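Local coordinates for protein ulvan Lyase-PL25 (Pseudoalteromonas sp. PLSV, PDB 5UAM) that degrades ulvan, the main cell-wall polysaccharide of green seaweeds of the Ulvales, acting as a lyase on this sulfated, uronic-acid-containing polymer, at residues Y176-H181 with D231-S236; R374-Y379 with Y442-E447; A385-W390 with M428-K433. All blocks are in the same frame, centred on the assembly; numbering follows the deposited sequence.

Contact 1 of 3, residues Y176-H181 with D231-S236. With PO4 (phosphate ion), chain E.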
loop_
_atom_site.group_PDB
_atom_site.type_symbol
_atom_site.label_atom_id
_atom_site.label_comp_id
_atom_site.label_asym_id
_atom_site.label_seq_id
_atom_site.Cartn_x
_atom_site.Cartn_y
_atom_site.Cartn_z
ATOM N N TYR A 176 3.387 -11.076 -10.175
ATOM C CA TYR A 176 3.152 -11.577 -8.829
ATOM C C TYR A 176 2.161 -10.670 -8.127
ATOM O O TYR A 176 2.373 -9.455 -8.055
ATOM C CB TYR A 176 4.451 -11.620 -8.018
ATOM C CG TYR A 176 5.439 -12.615 -8.549
ATOM C CD1 TYR A 176 6.268 -12.316 -9.626
ATOM C CD2 TYR A 176 5.549 -13.881 -7.980
ATOM C CE1 TYR A 176 7.172 -13.247 -10.098
ATOM C CE2 TYR A 176 6.433 -14.811 -8.454
ATOM C CZ TYR A 176 7.259 -14.496 -9.509
ATOM O OH TYR A 176 8.152 -15.430 -9.986
ATOM N N LEU A 177 1.096 -11.261 -7.591
ATOM C CA LEU A 177 0.114 -10.536 -6.796
ATOM C C LEU A 177 0.255 -11.014 -5.362
ATOM O O LEU A 177 0.046 -12.194 -5.083
ATOM C CB LEU A 177 -1.320 -10.784 -7.279
ATOM C CG LEU A 177 -2.368 -9.929 -6.567
ATOM C CD1 LEU A 177 -2.252 -8.479 -7.004
ATOM C CD2 LEU A 177 -3.777 -10.472 -6.889
ATOM N N PHE A 178 0.632 -10.102 -4.472
ATOM C CA PHE A 178 0.791 -10.377 -3.050
ATOM C C PHE A 178 -0.434 -9.852 -2.307
ATOM O O PHE A 178 -0.960 -8.784 -2.630
ATOM C CB PHE A 178 2.035 -9.663 -2.512
ATOM C CG PHE A 178 3.305 -10.207 -3.046
ATOM C CD1 PHE A 178 3.748 -9.799 -4.281
ATOM C CD2 PHE A 178 4.042 -11.122 -2.326
ATOM C CE1 PHE A 178 4.910 -10.279 -4.805
ATOM C CE2 PHE A 178 5.224 -11.653 -2.874
ATOM C CZ PHE A 178 5.632 -11.211 -4.115
ATOM N N PHE A 179 -0.914 -10.610 -1.335
ATOM C CA PHE A 179 -2.094 -10.233 -0.572
ATOM C C PHE A 179 -2.214 -11.133 0.650
ATOM O O PHE A 179 -1.559 -12.182 0.756
ATOM C CB PHE A 179 -3.379 -10.313 -1.417
ATOM C CG PHE A 179 -3.609 -11.647 -2.058
ATOM C CD1 PHE A 179 -3.030 -11.969 -3.279
ATOM C CD2 PHE A 179 -4.426 -12.593 -1.462
ATOM C CE1 PHE A 179 -3.238 -13.200 -3.877
ATOM C CE2 PHE A 179 -4.638 -13.819 -2.054
ATOM C CZ PHE A 179 -4.053 -14.126 -3.273
ATOM N N ARG A 180 -3.066 -10.703 1.581
ATOM C CA ARG A 180 -3.483 -11.549 2.694
ATOM C C ARG A 180 -4.625 -12.445 2.241
ATOM O O ARG A 180 -5.621 -11.962 1.702
ATOM C CB ARG A 180 -3.928 -10.677 3.857
ATOM C CG ARG A 180 -4.299 -11.448 5.123
ATOM C CD ARG A 180 -4.721 -10.568 6.278
ATOM N NE ARG A 180 -5.989 -9.894 5.993
ATOM C CZ ARG A 180 -6.439 -8.848 6.679
ATOM N NH1 ARG A 180 -5.740 -8.353 7.700
ATOM N NH2 ARG A 180 -7.586 -8.292 6.319
ATOM N N HIS A 181 -4.489 -13.753 2.452
ATOM C CA HIS A 181 -5.448 -14.728 1.919
ATOM C C HIS A 181 -6.646 -14.903 2.861
ATOM O O HIS A 181 -6.931 -15.982 3.389
ATOM C CB HIS A 181 -4.734 -16.049 1.642
ATOM C CG HIS A 181 -5.465 -17.014 0.754
ATOM N ND1 HIS A 181 -6.631 -17.645 1.130
ATOM C CD2 HIS A 181 -5.119 -17.562 -0.439
ATOM C CE1 HIS A 181 -6.996 -18.501 0.188
ATOM N NE2 HIS A 181 -6.105 -18.453 -0.786
ATOM N N ASP A 231 16.265 -9.718 -10.073
ATOM C CA ASP A 231 15.039 -10.500 -10.054
ATOM C C ASP A 231 14.488 -10.674 -8.650
ATOM O O ASP A 231 13.710 -11.595 -8.407
ATOM C CB ASP A 231 15.254 -11.845 -10.741
ATOM C CG ASP A 231 15.546 -11.688 -12.221
ATOM O OD1 ASP A 231 14.887 -10.844 -12.893
ATOM O OD2 ASP A 231 16.447 -12.391 -12.695
ATOM N N ASN A 232 14.815 -9.765 -7.735
ATOM C CA ASN A 232 14.350 -9.870 -6.363
ATOM C C ASN A 232 13.154 -8.965 -6.089
ATOM O O ASN A 232 13.017 -7.876 -6.656
ATOM C CB ASN A 232 15.462 -9.490 -5.395
ATOM C CG ASN A 232 16.636 -10.417 -5.501
ATOM O OD1 ASN A 232 16.454 -11.628 -5.548
ATOM N ND2 ASN A 232 17.838 -9.860 -5.591
ATOM N N ILE A 233 12.291 -9.459 -5.209
ATOM C CA ILE A 233 11.215 -8.710 -4.577
ATOM C C ILE A 233 11.559 -8.604 -3.101
ATOM O O ILE A 233 12.076 -9.557 -2.511
ATOM C CB ILE A 233 9.874 -9.439 -4.800
ATOM C CG1 ILE A 233 9.448 -9.276 -6.268
ATOM C CG2 ILE A 233 8.785 -8.977 -3.811
ATOM C CD1 ILE A 233 8.255 -10.142 -6.663
ATOM N N ILE A 234 11.311 -7.447 -2.503
ATOM C CA ILE A 234 11.626 -7.215 -1.099
ATOM C C ILE A 234 10.326 -6.997 -0.339
ATOM O O ILE A 234 9.342 -6.498 -0.896
ATOM C CB ILE A 234 12.613 -6.043 -0.903
ATOM C CG1 ILE A 234 12.069 -4.734 -1.451
ATOM C CG2 ILE A 234 13.973 -6.409 -1.513
ATOM C CD1 ILE A 234 12.926 -3.530 -1.076
ATOM N N VAL A 235 10.298 -7.437 0.914
ATOM C CA VAL A 235 9.073 -7.428 1.707
ATOM C C VAL A 235 9.396 -6.947 3.121
ATOM O O VAL A 235 10.224 -7.560 3.806
ATOM C CB VAL A 235 8.413 -8.814 1.757
ATOM C CG1 VAL A 235 7.070 -8.739 2.489
ATOM C CG2 VAL A 235 8.246 -9.377 0.336
ATOM N N SER A 236 8.711 -5.887 3.574
ATOM C CA SER A 236 8.766 -5.468 4.961
ATOM C C SER A 236 7.422 -5.767 5.598
ATOM O O SER A 236 6.382 -5.750 4.937
ATOM C CB SER A 236 9.124 -3.995 5.116
ATOM O OG SER A 236 8.193 -3.187 4.427
HETATM P P PO4 E . -8.005 -5.288 8.670
HETATM O O1 PO4 E . -8.632 -5.384 10.046
HETATM O O2 PO4 E . -6.634 -5.828 8.689
HETATM O O3 PO4 E . -7.981 -3.813 8.347
HETATM O O4 PO4 E . -8.870 -6.095 7.707
#

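Contact 2 of 3, residues R374-Y379 with Y442-E447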
loop_
_atom_site.group_PDB
_atom_site.type_symbol
_atom_site.label_atom_id
_atom_site.label_comp_id
_atom_site.label_asym_id
_atom_site.label_seq_id
_atom_site.Cartn_x
_atom_site.Cartn_y
_atom_site.Cartn_z
ATOM N N ARG A 374 14.732 10.899 1.055
ATOM C CA ARG A 374 13.705 11.933 0.938
ATOM C C ARG A 374 12.348 11.283 1.117
ATOM O O ARG A 374 12.023 10.331 0.403
ATOM C CB ARG A 374 13.679 12.564 -0.458
ATOM C CG ARG A 374 14.813 13.454 -0.857
ATOM C CD ARG A 374 14.632 13.803 -2.337
ATOM N NE ARG A 374 13.720 14.917 -2.552
ATOM C CZ ARG A 374 12.976 15.099 -3.647
ATOM N NH1 ARG A 374 12.981 14.219 -4.638
ATOM N NH2 ARG A 374 12.212 16.164 -3.740
ATOM N N TYR A 375 11.551 11.794 2.047
ATOM C CA TYR A 375 10.162 11.382 2.193
ATOM C C TYR A 375 9.256 12.439 1.599
ATOM O O TYR A 375 9.507 13.639 1.750
ATOM C CB TYR A 375 9.769 11.264 3.666
ATOM C CG TYR A 375 10.088 9.937 4.309
ATOM C CD1 TYR A 375 11.362 9.659 4.766
ATOM C CD2 TYR A 375 9.116 8.963 4.446
ATOM C CE1 TYR A 375 11.658 8.440 5.342
ATOM C CE2 TYR A 375 9.389 7.744 5.032
ATOM C CZ TYR A 375 10.665 7.479 5.474
ATOM O OH TYR A 375 10.931 6.252 6.055
ATOM N N LEU A 376 8.195 11.989 0.953
ATOM C CA LEU A 376 7.045 12.842 0.686
ATOM C C LEU A 376 5.990 12.370 1.684
ATOM O O LEU A 376 5.492 11.237 1.596
ATOM C CB LEU A 376 6.606 12.728 -0.770
ATOM C CG LEU A 376 5.498 13.679 -1.209
ATOM C CD1 LEU A 376 5.804 15.119 -0.836
ATOM C CD2 LEU A 376 5.288 13.588 -2.722
ATOM N N THR A 377 5.730 13.202 2.691
ATOM C CA THR A 377 4.970 12.776 3.856
ATOM C C THR A 377 3.813 13.722 4.116
ATOM O O THR A 377 3.917 14.934 3.907
ATOM C CB THR A 377 5.892 12.622 5.079
ATOM O OG1 THR A 377 5.124 12.469 6.284
ATOM C CG2 THR A 377 6.757 13.792 5.222
ATOM N N THR A 378 2.700 13.156 4.556
ATOM C CA THR A 378 1.573 13.972 4.976
ATOM C C THR A 378 1.430 13.961 6.492
ATOM O O THR A 378 1.633 12.937 7.151
ATOM C CB THR A 378 0.260 13.596 4.279
ATOM O OG1 THR A 378 -0.764 14.522 4.666
ATOM C CG2 THR A 378 -0.208 12.233 4.652
ATOM N N TYR A 379 1.049 15.113 7.022
ATOM C CA TYR A 379 0.817 15.328 8.438
ATOM C C TYR A 379 -0.183 16.464 8.532
ATOM O O TYR A 379 -0.486 17.114 7.536
ATOM C CB TYR A 379 2.144 15.622 9.155
ATOM C CG TYR A 379 2.793 16.934 8.784
ATOM C CD1 TYR A 379 3.606 17.063 7.663
ATOM C CD2 TYR A 379 2.600 18.047 9.569
ATOM C CE1 TYR A 379 4.201 18.289 7.357
ATOM C CE2 TYR A 379 3.177 19.272 9.262
ATOM C CZ TYR A 379 3.982 19.384 8.158
ATOM O OH TYR A 379 4.553 20.604 7.865
ATOM N N TYR A 442 -5.775 14.393 -6.440
ATOM C CA TYR A 442 -4.678 15.183 -6.968
ATOM C C TYR A 442 -3.509 14.291 -7.348
ATOM O O TYR A 442 -3.166 13.361 -6.620
ATOM C CB TYR A 442 -4.167 16.192 -5.951
ATOM C CG TYR A 442 -5.195 17.187 -5.429
ATOM C CD1 TYR A 442 -6.196 16.793 -4.556
ATOM C CD2 TYR A 442 -5.154 18.523 -5.812
ATOM C CE1 TYR A 442 -7.125 17.716 -4.059
ATOM C CE2 TYR A 442 -6.077 19.450 -5.316
ATOM C CZ TYR A 442 -7.070 19.031 -4.456
ATOM O OH TYR A 442 -7.986 19.949 -3.983
ATOM N N LEU A 443 -2.857 14.630 -8.450
ATOM C CA LEU A 443 -1.590 14.016 -8.847
ATOM C C LEU A 443 -0.514 15.073 -8.649
ATOM O O LEU A 443 -0.586 16.156 -9.244
ATOM C CB LEU A 443 -1.663 13.582 -10.312
ATOM C CG LEU A 443 -0.388 13.051 -10.972
ATOM C CD1 LEU A 443 0.102 11.819 -10.231
ATOM C CD2 LEU A 443 -0.621 12.764 -12.446
ATOM N N VAL A 444 0.475 14.790 -7.802
ATOM C CA VAL A 444 1.467 15.787 -7.430
ATOM C C VAL A 444 2.867 15.337 -7.810
ATOM O O VAL A 444 3.175 14.141 -7.862
ATOM C CB VAL A 444 1.439 16.192 -5.942
ATOM C CG1 VAL A 444 0.075 16.735 -5.572
ATOM C CG2 VAL A 444 1.830 15.028 -5.042
ATOM N N GLY A 445 3.720 16.328 -8.048
ATOM C CA GLY A 445 5.130 16.094 -8.320
ATOM C C GLY A 445 6.076 16.811 -7.381
ATOM O O GLY A 445 5.822 16.940 -6.174
ATOM N N GLU A 446 7.207 17.270 -7.917
ATOM C CA GLU A 446 8.212 17.904 -7.072
ATOM C C GLU A 446 7.703 19.187 -6.452
ATOM O O GLU A 446 8.135 19.562 -5.350
ATOM C CB GLU A 446 9.462 18.239 -7.893
ATOM C CG GLU A 446 10.367 17.069 -8.153
ATOM C CD GLU A 446 11.031 16.542 -6.889
ATOM O OE1 GLU A 446 11.248 17.326 -5.942
ATOM O OE2 GLU A 446 11.351 15.339 -6.859
ATOM N N GLU A 447 6.840 19.903 -7.161
ATOM C CA GLU A 447 6.466 21.257 -6.780
ATOM C C GLU A 447 4.992 21.402 -6.462
ATOM O O GLU A 447 4.634 22.232 -5.616
ATOM C CB GLU A 447 6.785 22.251 -7.913
ATOM C CG GLU A 447 8.165 22.109 -8.546
ATOM C CD GLU A 447 9.274 22.629 -7.664
ATOM O OE1 GLU A 447 10.418 22.143 -7.804
ATOM O OE2 GLU A 447 9.010 23.525 -6.835
#

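Contact 3 of 3, residues A385-W390 with M428-K433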
loop_
_atom_site.group_PDB
_atom_site.type_symbol
_atom_site.label_atom_id
_atom_site.label_comp_id
_atom_site.label_asym_id
_atom_site.label_seq_id
_atom_site.Cartn_x
_atom_site.Cartn_y
_atom_site.Cartn_z
ATOM N N ALA A 385 -4.209 20.048 6.298
ATOM C CA ALA A 385 -3.479 18.917 5.752
ATOM C C ALA A 385 -2.251 19.418 5.006
ATOM O O ALA A 385 -2.350 20.351 4.207
ATOM C CB ALA A 385 -4.391 18.173 4.779
ATOM N N VAL A 386 -1.102 18.798 5.257
ATOM C CA VAL A 386 0.152 19.192 4.623
ATOM C C VAL A 386 0.753 17.968 3.944
ATOM O O VAL A 386 0.723 16.861 4.502
ATOM C CB VAL A 386 1.153 19.781 5.648
ATOM C CG1 VAL A 386 2.384 20.303 4.933
ATOM C CG2 VAL A 386 0.497 20.882 6.501
ATOM N N LEU A 387 1.293 18.155 2.741
ATOM C CA LEU A 387 2.089 17.141 2.049
ATOM C C LEU A 387 3.393 17.819 1.651
ATOM O O LEU A 387 3.379 18.767 0.851
ATOM C CB LEU A 387 1.363 16.585 0.815
ATOM C CG LEU A 387 2.103 15.489 0.050
ATOM C CD1 LEU A 387 2.215 14.248 0.898
ATOM C CD2 LEU A 387 1.365 15.148 -1.208
ATOM N N SER A 388 4.513 17.386 2.234
ATOM C CA SER A 388 5.768 18.080 2.005
ATOM C C SER A 388 6.926 17.090 1.966
ATOM O O SER A 388 6.826 15.965 2.452
ATOM C CB SER A 388 6.016 19.151 3.057
ATOM O OG SER A 388 6.091 18.571 4.349
ATOM N N TRP A 389 8.011 17.545 1.352
ATOM C CA TRP A 389 9.240 16.769 1.260
ATOM C C TRP A 389 10.083 16.969 2.513
ATOM O O TRP A 389 10.256 18.093 2.992
ATOM C CB TRP A 389 10.055 17.232 0.057
ATOM C CG TRP A 389 9.474 16.826 -1.281
ATOM C CD1 TRP A 389 8.730 17.592 -2.115
ATOM C CD2 TRP A 389 9.586 15.540 -1.910
ATOM N NE1 TRP A 389 8.374 16.867 -3.236
ATOM C CE2 TRP A 389 8.904 15.613 -3.138
ATOM C CE3 TRP A 389 10.227 14.353 -1.565
ATOM C CZ2 TRP A 389 8.831 14.534 -4.020
ATOM C CZ3 TRP A 389 10.153 13.276 -2.447
ATOM C CH2 TRP A 389 9.460 13.384 -3.658
ATOM N N TRP A 390 10.625 15.871 3.035
ATOM C CA TRP A 390 11.543 15.887 4.169
ATOM C C TRP A 390 12.817 15.161 3.770
ATOM O O TRP A 390 12.757 14.023 3.289
ATOM C CB TRP A 390 10.900 15.201 5.376
ATOM C CG TRP A 390 9.766 16.009 5.934
ATOM C CD1 TRP A 390 8.536 16.184 5.376
ATOM C CD2 TRP A 390 9.771 16.761 7.147
ATOM N NE1 TRP A 390 7.773 16.996 6.168
ATOM C CE2 TRP A 390 8.499 17.370 7.264
ATOM C CE3 TRP A 390 10.717 16.975 8.149
ATOM C CZ2 TRP A 390 8.162 18.186 8.336
ATOM C CZ3 TRP A 390 10.384 17.800 9.213
ATOM C CH2 TRP A 390 9.113 18.393 9.298
ATOM N N MET A 428 3.068 11.150 -6.865
ATOM C CA MET A 428 2.223 10.612 -5.809
ATOM C C MET A 428 0.801 11.080 -6.039
ATOM O O MET A 428 0.578 12.184 -6.542
ATOM C CB MET A 428 2.746 11.053 -4.427
ATOM C CG MET A 428 1.972 10.504 -3.244
ATOM S SD MET A 428 2.663 11.014 -1.644
ATOM C CE MET A 428 3.996 9.830 -1.423
ATOM N N LEU A 429 -0.143 10.243 -5.631
ATOM C CA LEU A 429 -1.564 10.585 -5.610
ATOM C C LEU A 429 -1.987 10.996 -4.210
ATOM O O LEU A 429 -1.483 10.465 -3.207
ATOM C CB LEU A 429 -2.386 9.392 -6.080
ATOM C CG LEU A 429 -2.240 9.126 -7.564
ATOM C CD1 LEU A 429 -2.574 7.708 -7.927
ATOM C CD2 LEU A 429 -3.137 10.077 -8.348
ATOM N N VAL A 430 -2.916 11.959 -4.139
ATOM C CA VAL A 430 -3.358 12.531 -2.876
ATOM C C VAL A 430 -4.868 12.679 -2.938
ATOM O O VAL A 430 -5.413 13.093 -3.968
ATOM C CB VAL A 430 -2.749 13.934 -2.647
ATOM C CG1 VAL A 430 -2.959 14.381 -1.195
ATOM C CG2 VAL A 430 -1.291 13.969 -3.014
ATOM N N ALA A 431 -5.542 12.368 -1.838
ATOM C CA ALA A 431 -6.983 12.573 -1.690
ATOM C C ALA A 431 -7.237 13.557 -0.565
ATOM O O ALA A 431 -6.749 13.379 0.552
ATOM C CB ALA A 431 -7.673 11.237 -1.388
ATOM N N GLU A 432 -8.013 14.594 -0.858
ATOM C CA GLU A 432 -8.306 15.663 0.098
ATOM C C GLU A 432 -9.586 15.284 0.839
ATOM O O GLU A 432 -10.702 15.611 0.426
ATOM C CB GLU A 432 -8.463 16.990 -0.646
ATOM C CG GLU A 432 -8.809 18.194 0.205
ATOM C CD GLU A 432 -9.147 19.398 -0.633
ATOM O OE1 GLU A 432 -9.369 19.241 -1.854
ATOM O OE2 GLU A 432 -9.180 20.500 -0.081
ATOM N N LYS A 433 -9.433 14.561 1.945
ATOM C CA LYS A 433 -10.581 14.105 2.716
ATOM C C LYS A 433 -11.177 15.263 3.499
ATOM O O LYS A 433 -10.509 15.858 4.353
ATOM C CB LYS A 433 -10.150 13.006 3.676
ATOM C CG LYS A 433 -9.584 11.793 2.976
ATOM C CD LYS A 433 -9.382 10.647 3.933
ATOM C CE LYS A 433 -8.230 10.902 4.871
ATOM N NZ LYS A 433 -8.005 9.752 5.795
#

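Contact 1 of 3, residues Y176-H181 with D231-S236
Ile233 meets Phe178 and Tyr176 across the gap between two strands that share no hydrogen bond, and its terminal methyl does most of the touching. CG1 stands beside the backbone N and the chain beyond it is extended, which carries CD1 forward to the edge of the Phe178 ring, close to the ring plane and 3.8 Å from CZ of Phe178. Ile233 CG2 adds a second touch, 3.9 Å from the same Phe178 CZ. Tyr176 is met more loosely and at a slant, Ile233 CD1 lying 4.2 Å from Tyr176 CD1. Two residues further on, Val235 also points at the facing strand and touches Ala223 and Ala225 of strand 217-227.

The strand that carries these aromatic rings also delivers Arg180, a probable substrate-binding residue, to a phosphate ion. Its chain bends at chi3 (67°) and presents the guanidinium end-on: NH1 binds phosphate O2 at 2.9 Å (163°) and NH2 binds phosphate O4 at 2.9 Å (172°), with the phosphorus in the guanidinium plane. NE is held by Gly182 O, and His99, His119, His184 and Tyr222 bind the same ion, consistent with a pocket for an anionic group of ulvan. A methionine here would probably leave the anion without its paired donors and Gly182 O without its NE partner.

These are antiparallel strands of the beta-propeller, within its BNR-repeat region: 175-180 pairs with 165-169 and 188-193, whereas 232-243 runs between 217-227 and 258-267; Phe266 of the last meets Tyr176 edge-to-face and packs on Phe178.

Contact 2 of 3, residues R374-Y379 with Y442-E447
The backbones carrying Arg374 and Leu376 on one side and Val444 and Glu446 on the other stay well apart, the nearest CA atoms being Leu376 and Glu446 at 9.3 Å, and no backbone hydrogen bond spans the gap. Side chains do the bridging, and they do so in two chemically distinct steps.

At the partly exposed end, Arg374 and Glu446 form a salt bridge. The arginine chain bends at chi3 (84°) and turns its two terminal nitrogens toward the acid, while Glu446, itself bent at chi2, swings its carboxylate across to meet them; the two side chains cross at about a right angle. NH1 of Arg374 donates to OE2 of Glu446 at 3.0 Å, almost in the guanidinium plane. NH2 of Arg374 reaches OE1 of Glu446 at 2.7 Å (148°), a shorter but less straight bond that is tilted from that plane. Both oxygens use their syn lone pairs, and the two flat groups lie nearly coplanar, their planes 18° apart, in an end-on, two-pronged grip. This describes one of two deposited conformers of Arg374. Gln427 NE2 also binds OE2 of Glu446, and Trp389 makes a cation-pi contact with Arg374.

Deeper in, the salt bridge gives way to hydrocarbon. CD2 of Leu376 lies 4.4 Å from CG2 of Val444, a loose touch supplemented by Met428 and Val405, which contact both residues.

In a beta-propeller, four-stranded antiparallel blades stand round a central axis and pack on one another through such side chains. Here strands 362-367, 373-381, 384-392 and 400-408 form one blade; strands 412-415, 428-433 and 439-444 make the next together with strand 30-33 from near the N-terminus, a closure of the 'velcro' kind.

Contact 3 of 3, residues A385-W390 with M428-K433
Leu387 sends its CG anti to the backbone N (chi1 -178°) and with chi2 at 66° spreads its two methyls toward different partners, Met428 and Val430. Met428 is extended through its first two torsions and bends only at chi3 (-82°), so that the sulfur, rather than the terminal methyl, is what faces the leucine. Val430 keeps CG2 beside its own backbone N, directed at the opposing strand.

The result is a small apolar cluster with one tight point. CD2 of Leu387 and CG2 of Val430 meet tip to tip at 3.4 Å, closer than carbon atoms usually approach, while the CA atoms of Leu387 and Val430 are 8.7 Å apart. CD1 of Leu387 lies more comfortably, 4.1 Å from SD of Met428, the two chains slanting past each other.

This is blade-on-blade packing in a beta-propeller. Strand 384-392 is the third strand of one four-stranded antiparallel sheet and strand 428-433 lies inside the next; no hydrogen bond crosses between segments 385-390 and 428-433, which meet here through buried apolar side chains. Phe413, from the adjoining strand 412-415, touches both Leu387 and Val430, and Leu376 reaches Leu387 from the neighbouring strand 373-381.

Away from this cluster, Ser388 and Trp390 point from strand 384-392 to its other side. There NE1 of Trp390 donates to OG of Ser388 at 2.9 Å, a weak bond that is far from straight, and Ser388 OG has a second partner in OE2 of Glu401. At the far end of strand 428-433, NZ of Lys433, in the conformer described, binds OD1 of Asn36, a probable substrate-binding residue.

In the fold
Contacts 2 and 3 belong to one blade interface: their centres are 5 Å apart, and strands 373-381 and 384-392 of one sheet meet strands 439-444 and 428-433 of the next. Tyr442 OH with Glu432 OE1, and Thr378 OG1 with Val386 O, tie them together. The centre of contact 1 is about 25 Å from that of contact 2 and about 26 Å from that of contact 3, across the chain's centre. Contacts 1 and 3 are buried and apolar across their strands, aliphatic against aromatic in the first and aliphatic with sulfur in the second; contact 2, partly exposed, adds a charged pair. Contact 1 alone carries an anion-binding arginine, whereas contact 2 lies away from the known sites.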